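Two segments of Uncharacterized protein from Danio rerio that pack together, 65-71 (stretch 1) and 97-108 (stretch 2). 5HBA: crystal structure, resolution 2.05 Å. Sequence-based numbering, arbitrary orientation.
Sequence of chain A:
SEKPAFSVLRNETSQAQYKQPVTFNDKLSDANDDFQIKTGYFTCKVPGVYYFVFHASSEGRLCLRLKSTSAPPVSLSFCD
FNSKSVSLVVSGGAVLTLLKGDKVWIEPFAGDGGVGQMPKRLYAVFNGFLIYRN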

ATOM      1  N   ARG A  65     -11.348  -8.544  -3.294  1.00 22.15           N
ATOM      2  CA  ARG A  65     -12.111  -7.775  -2.326  1.00 21.86           C
ATOM      3  C   ARG A  65     -11.436  -7.875  -0.975  1.00 24.40           C
ATOM      4  O   ARG A  65     -10.958  -8.945  -0.594  1.00 23.67           O
ATOM      5  CB  ARG A  65     -13.540  -8.316  -2.206  1.00 25.10           C
ATOM      6  CG  ARG A  65     -14.431  -7.983  -3.366  1.00 26.89           C
ATOM      7  CD  ARG A  65     -15.911  -8.233  -3.029  1.00 31.46           C
ATOM      8  NE  ARG A  65     -16.752  -7.900  -4.178  1.00 30.95           N
ATOM      9  CZ  ARG A  65     -17.192  -8.794  -5.059  1.00 30.26           C
ATOM     10  NH1 ARG A  65     -16.897 -10.076  -4.909  1.00 27.25           N
ATOM     11  NH2 ARG A  65     -17.938  -8.406  -6.085  1.00 31.50           N
ATOM     12  N   LEU A  66     -11.380  -6.762  -0.252  1.00 20.38           N
ATOM     13  CA  LEU A  66     -11.046  -6.830   1.170  1.00 21.66           C
ATOM     14  C   LEU A  66     -12.368  -6.888   1.924  1.00 24.92           C
ATOM     15  O   LEU A  66     -13.232  -6.021   1.735  1.00 24.22           O
ATOM     16  CB  LEU A  66     -10.242  -5.600   1.606  1.00 19.22           C
ATOM     17  CG  LEU A  66      -9.916  -5.473   3.094  1.00 23.57           C
ATOM     18  CD1 LEU A  66      -8.830  -6.506   3.513  1.00 23.91           C
ATOM     19  CD2 LEU A  66      -9.459  -4.053   3.381  1.00 24.93           C
ATOM     20  N   LYS A  67     -12.540  -7.905   2.763  1.00 23.78           N
ATOM     21  CA  LYS A  67     -13.827  -8.133   3.421  1.00 25.61           C
ATOM     22  C   LYS A  67     -13.685  -8.271   4.937  1.00 28.81           C
ATOM     23  O   LYS A  67     -12.606  -8.596   5.434  1.00 24.70           O
ATOM     24  CB  LYS A  67     -14.511  -9.390   2.846  1.00 27.07           C
ATOM     25  CG  LYS A  67     -15.006  -9.254   1.394  1.00 29.78           C
ATOM     26  CD  LYS A  67     -15.838 -10.467   0.952  1.00 34.37           C
ATOM     27  CE  LYS A  67     -17.326 -10.335   1.316  1.00 35.64           C
ATOM     28  NZ  LYS A  67     -18.016  -9.291   0.482  1.00 45.50           N
ATOM     29  N   SER A  68     -14.772  -8.018   5.672  1.00 25.20           N
ATOM     30  CA  SER A  68     -14.800  -8.251   7.124  1.00 25.72           C
ATOM     31  C   SER A  68     -16.171  -8.753   7.589  1.00 29.32           C
ATOM     32  O   SER A  68     -17.180  -8.534   6.911  1.00 28.25           O
ATOM     33  CB  SER A  68     -14.499  -6.961   7.891  1.00 28.97           C
ATOM     34  OG  SER A  68     -15.619  -6.084   7.843  1.00 34.43           O
ATOM     35  N   THR A  69     -16.211  -9.405   8.752  1.00 30.04           N
ATOM     36  CA  THR A  69     -17.492  -9.740   9.375  1.00 34.35           C
ATOM     37  C   THR A  69     -17.856  -8.730  10.452  1.00 33.89           C
ATOM     38  O   THR A  69     -18.718  -8.998  11.286  1.00 32.25           O
ATOM     39  CB  THR A  69     -17.495 -11.138  10.024  1.00 31.10           C
ATOM     40  OG1 THR A  69     -16.386 -11.256  10.925  1.00 31.63           O
ATOM     41  CG2 THR A  69     -17.416 -12.229   8.965  1.00 32.67           C
ATOM     42  N   SER A  70     -17.190  -7.578  10.453  1.00 29.97           N
ATOM     43  CA  SER A  70     -17.535  -6.530  11.409  1.00 31.20           C
ATOM     44  C   SER A  70     -18.891  -5.928  11.036  1.00 37.95           C
ATOM     45  O   SER A  70     -19.418  -6.216   9.957  1.00 37.68           O
ATOM     46  CB  SER A  70     -16.431  -5.472  11.489  1.00 30.94           C
ATOM     47  OG  SER A  70     -16.098  -4.947  10.207  1.00 41.38           O
ATOM     48  N   ALA A  71     -19.485  -5.144  11.934  1.00 36.74           N
ATOM     49  CA  ALA A  71     -20.749  -4.472  11.614  1.00 37.26           C
ATOM     50  C   ALA A  71     -20.605  -2.958  11.745  1.00 36.72           C
ATOM     51  O   ALA A  71     -20.153  -2.460  12.780  1.00 41.48           O
ATOM     52  CB  ALA A  71     -21.883  -4.988  12.482  1.00 37.77           C
ATOM     53  N   THR A  97     -12.098  -0.396  11.951  1.00 29.51           N
ATOM     54  CA  THR A  97     -12.389  -0.566  13.371  1.00 30.64           C
ATOM     55  C   THR A  97     -12.967  -1.956  13.570  1.00 28.27           C
ATOM     56  O   THR A  97     -13.969  -2.302  12.935  1.00 32.58           O
ATOM     57  CB  THR A  97     -13.448   0.459  13.847  1.00 33.86           C
ATOM     58  OG1 THR A  97     -13.035   1.776  13.475  1.00 37.32           O
ATOM     59  CG2 THR A  97     -13.617   0.393  15.353  1.00 34.56           C
ATOM     60  N   LEU A  98     -12.353  -2.749  14.445  1.00 26.50           N
ATOM     61  CA  LEU A  98     -12.784  -4.126  14.631  1.00 30.10           C
ATOM     62  C   LEU A  98     -13.185  -4.433  16.077  1.00 30.42           C
ATOM     63  O   LEU A  98     -12.594  -3.907  17.023  1.00 29.32           O
ATOM     64  CB  LEU A  98     -11.684  -5.094  14.190  1.00 25.46           C
ATOM     65  CG  LEU A  98     -11.133  -4.992  12.764  1.00 27.10           C
ATOM     66  CD1 LEU A  98      -9.979  -5.977  12.595  1.00 25.55           C
ATOM     67  CD2 LEU A  98     -12.221  -5.275  11.740  1.00 28.62           C
ATOM     68  N   LEU A  99     -14.191  -5.288  16.239  1.00 30.51           N
ATOM     69  CA  LEU A  99     -14.559  -5.791  17.565  1.00 33.64           C
ATOM     70  C   LEU A  99     -13.956  -7.172  17.755  1.00 33.08           C
ATOM     71  O   LEU A  99     -13.509  -7.792  16.787  1.00 32.16           O
ATOM     72  CB  LEU A  99     -16.080  -5.868  17.714  1.00 34.36           C
ATOM     73  CG  LEU A  99     -16.772  -4.515  17.563  1.00 35.51           C
ATOM     74  CD1 LEU A  99     -18.282  -4.601  17.748  1.00 33.48           C
ATOM     75  CD2 LEU A  99     -16.160  -3.556  18.563  1.00 39.57           C
ATOM     76  N   LYS A 100     -13.944  -7.661  18.993  1.00 33.21           N
ATOM     77  CA  LYS A 100     -13.379  -8.978  19.279  1.00 35.78           C
ATOM     78  C   LYS A 100     -14.164 -10.028  18.508  1.00 31.42           C
ATOM     79  O   LYS A 100     -15.394 -10.007  18.507  1.00 33.06           O
ATOM     80  CB  LYS A 100     -13.422  -9.273  20.778  1.00 33.14           C
ATOM     81  CG  LYS A 100     -12.519 -10.443  21.224  1.00 41.82           C
ATOM     82  CD  LYS A 100     -12.508 -10.559  22.750  1.00 43.04           C
ATOM     83  CE  LYS A 100     -11.265 -11.274  23.261  1.00 47.32           C
ATOM     84  NZ  LYS A 100     -11.271 -12.721  22.923  1.00 45.85           N
ATOM     85  N   GLY A 101     -13.455 -10.924  17.827  1.00 31.67           N
ATOM     86  CA  GLY A 101     -14.101 -11.938  17.013  1.00 31.05           C
ATOM     87  C   GLY A 101     -14.324 -11.580  15.546  1.00 31.02           C
ATOM     88  O   GLY A 101     -14.545 -12.480  14.730  1.00 31.38           O
ATOM     89  N   ASP A 102     -14.288 -10.292  15.200  1.00 29.35           N
ATOM     90  CA  ASP A 102     -14.438  -9.894  13.795  1.00 31.12           C
ATOM     91  C   ASP A 102     -13.337 -10.522  12.941  1.00 30.79           C
ATOM     92  O   ASP A 102     -12.190 -10.648  13.381  1.00 29.58           O
ATOM     93  CB  ASP A 102     -14.388  -8.368  13.624  1.00 30.84           C
ATOM     94  CG  ASP A 102     -15.602  -7.671  14.191  1.00 32.25           C
ATOM     95  OD1 ASP A 102     -16.607  -8.359  14.486  1.00 31.64           O
ATOM     96  OD2 ASP A 102     -15.552  -6.424  14.331  1.00 31.11           O
ATOM     97  N   LYS A 103     -13.687 -10.921  11.721  1.00 30.47           N
ATOM     98  CA  LYS A 103     -12.709 -11.536  10.828  1.00 29.80           C
ATOM     99  C   LYS A 103     -12.427 -10.613   9.646  1.00 27.37           C
ATOM    100  O   LYS A 103     -13.309  -9.860   9.231  1.00 26.90           O
ATOM    101  CB  LYS A 103     -13.215 -12.897  10.345  1.00 28.58           C
ATOM    102  CG  LYS A 103     -13.333 -13.923  11.476  1.00 33.69           C
ATOM    103  CD  LYS A 103     -13.860 -15.267  10.992  1.00 34.19           C
ATOM    104  CE  LYS A 103     -13.976 -16.255  12.151  1.00 43.22           C
ATOM    105  NZ  LYS A 103     -12.640 -16.687  12.702  1.00 45.01           N
ATOM    106  N   VAL A 104     -11.196 -10.647   9.132  1.00 26.88           N
ATOM    107  CA  VAL A 104     -10.832  -9.852   7.952  1.00 23.42           C
ATOM    108  C   VAL A 104     -10.061 -10.740   6.988  1.00 29.36           C
ATOM    109  O   VAL A 104      -9.229 -11.561   7.408  1.00 24.38           O
ATOM    110  CB  VAL A 104     -10.001  -8.603   8.321  1.00 25.67           C
ATOM    111  CG1 VAL A 104      -9.667  -7.780   7.070  1.00 23.33           C
ATOM    112  CG2 VAL A 104     -10.761  -7.730   9.324  1.00 25.23           C
ATOM    113  N   TRP A 105     -10.350 -10.603   5.696  1.00 25.33           N
ATOM    114  CA  TRP A 105      -9.677 -11.441   4.717  1.00 24.29           C
ATOM    115  C   TRP A 105      -9.698 -10.804   3.337  1.00 23.99           C
ATOM    116  O   TRP A 105     -10.334  -9.763   3.131  1.00 25.94           O
ATOM    117  CB  TRP A 105     -10.305 -12.842   4.691  1.00 23.96           C
ATOM    118  CG  TRP A 105     -11.708 -12.927   4.092  1.00 24.32           C
ATOM    119  CD1 TRP A 105     -12.020 -13.333   2.826  1.00 25.78           C
ATOM    120  CD2 TRP A 105     -12.966 -12.653   4.743  1.00 23.11           C
ATOM    121  NE1 TRP A 105     -13.386 -13.311   2.640  1.00 27.74           N
ATOM    122  CE2 TRP A 105     -13.993 -12.898   3.806  1.00 25.61           C
ATOM    123  CE3 TRP A 105     -13.330 -12.217   6.026  1.00 24.76           C
ATOM    124  CZ2 TRP A 105     -15.347 -12.726   4.094  1.00 28.19           C
ATOM    125  CZ3 TRP A 105     -14.681 -12.039   6.317  1.00 29.04           C
ATOM    126  CH2 TRP A 105     -15.672 -12.300   5.356  1.00 29.27           C
ATOM    127  N   ILE A 106      -9.070 -11.468   2.399  1.00 21.02           N
ATOM    128  CA  ILE A 106      -9.183 -11.193   1.007  1.00 23.52           C
ATOM    129  C   ILE A 106      -9.661 -12.387   0.259  1.00 21.35           C
ATOM    130  O   ILE A 106      -9.456 -13.487   0.598  1.00 25.34           O
ATOM    131  CB  ILE A 106      -7.890 -10.658   0.396  1.00 21.87           C
ATOM    132  CG1 ILE A 106      -6.745 -11.673   0.515  1.00 18.33           C
ATOM    133  CG2 ILE A 106      -7.531  -9.358   1.049  1.00 20.91           C
ATOM    134  CD1 ILE A 106      -5.423 -11.245  -0.068  1.00 21.26           C
ATOM    135  N   GLU A 107     -10.261 -12.081  -0.835  1.00 20.10           N
ATOM    136  CA  GLU A 107     -11.128 -12.895  -1.671  1.00 24.23           C
ATOM    137  C   GLU A 107     -11.040 -12.443  -3.133  1.00 22.05           C
ATOM    138  O   GLU A 107     -11.160 -11.244  -3.443  1.00 25.35           O
ATOM    139  CB  GLU A 107     -12.560 -12.872  -1.100  1.00 27.21           C
ATOM    140  CG  GLU A 107     -13.581 -13.712  -1.792  1.00 32.40           C
ATOM    141  CD  GLU A 107     -14.939 -13.633  -1.095  1.00 33.75           C
ATOM    142  OE1 GLU A 107     -15.062 -12.884  -0.094  1.00 35.68           O
ATOM    143  OE2 GLU A 107     -15.882 -14.308  -1.551  1.00 40.50           O
ATOM    144  N   PRO A 108     -10.663 -13.359  -3.995  1.00 22.77           N
ATOM    145  CA  PRO A 108     -10.688 -13.049  -5.424  1.00 22.11           C
ATOM    146  C   PRO A 108     -12.099 -13.191  -5.982  1.00 22.73           C
ATOM    147  O   PRO A 108     -12.906 -13.953  -5.431  1.00 22.88           O
ATOM    148  CB  PRO A 108      -9.782 -14.126  -6.045  1.00 23.04           C
ATOM    149  CG  PRO A 108      -9.177 -14.892  -4.878  1.00 22.88           C
ATOM    150  CD  PRO A 108     -10.117 -14.704  -3.729  1.00 23.03           C
TER
HETATM  151  O   HOH W   1     -16.647 -12.913  12.971  1.00 38.28           O
HETATM  152  O   HOH W   2     -14.852  -1.824  10.421  1.00 32.46           O
HETATM  153  O   HOH W   3     -18.140  -5.465  14.511  1.00 34.14           O

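What sets the stage for the side chains? Strands 65-68 and 103-108 run antiparallel, with backbone hydrogen bonds at alternate pairs. Arg65 N donates to Glu107 O (2.7 Å), and Lys67 exchanges two bonds with Trp105: Lys67 N to Trp105 O at 2.9 Å and Trp105 N to Lys67 O at 3.0 Å. This register puts Arg65, Lys67, Trp105 and Glu107 on one face of the sheet and Leu66, Ser68, Val104 and Ile106 on the other.

How does Trp105 lie against its neighbours? With chi1 at 71° (p) and chi2 at 100°, the end of the indole comes nearer the first strand. The backbone of Lys67 sets its CB over the ring, and its m rotamer governs only the atoms beyond CB. Lys67 CB lies 3.8 Å from the centroid of the Trp105 six-membered ring, 19° off the normal, a CH-pi contact. Thr69 meets the ring at its edge, CG2 lying 3.8 Å from Trp105 CZ3. On the opposite face of the sheet, with chi1 at 175° (t) and chi2 at 72° (p), Leu66 brings CD1 to 3.9 Å from Val104 CG1 and 4.0 Å from Ile106 CG2.

Why does Thr69 adopt the p rotamer? At chi1 53° its OG1 accepts a hydrogen bond from Lys103 N (2.8 Å), while its own backbone N donates to Lys103 O (3.0 Å). The side chain thus continues the pairing just beyond the strand. Water 1 bridges Thr69 OG1 (2.6 Å) and Gly101 O (2.8 Å).

What holds the loop ends together? Asp102, in the m rotamer, turns OD2 back to accept from Leu99 N (2.6 Å), bracing the type II turn, whose Gly101 has a positive phi (92°). Water 3 donates to Asp102 OD2 (2.8 Å) and accepts from Ala71 N (2.9 Å), linking the stretches. Ser68 and Ser70, both p, share a hydrogen bond between Ser68 OG and Ser70 OG (2.7 Å).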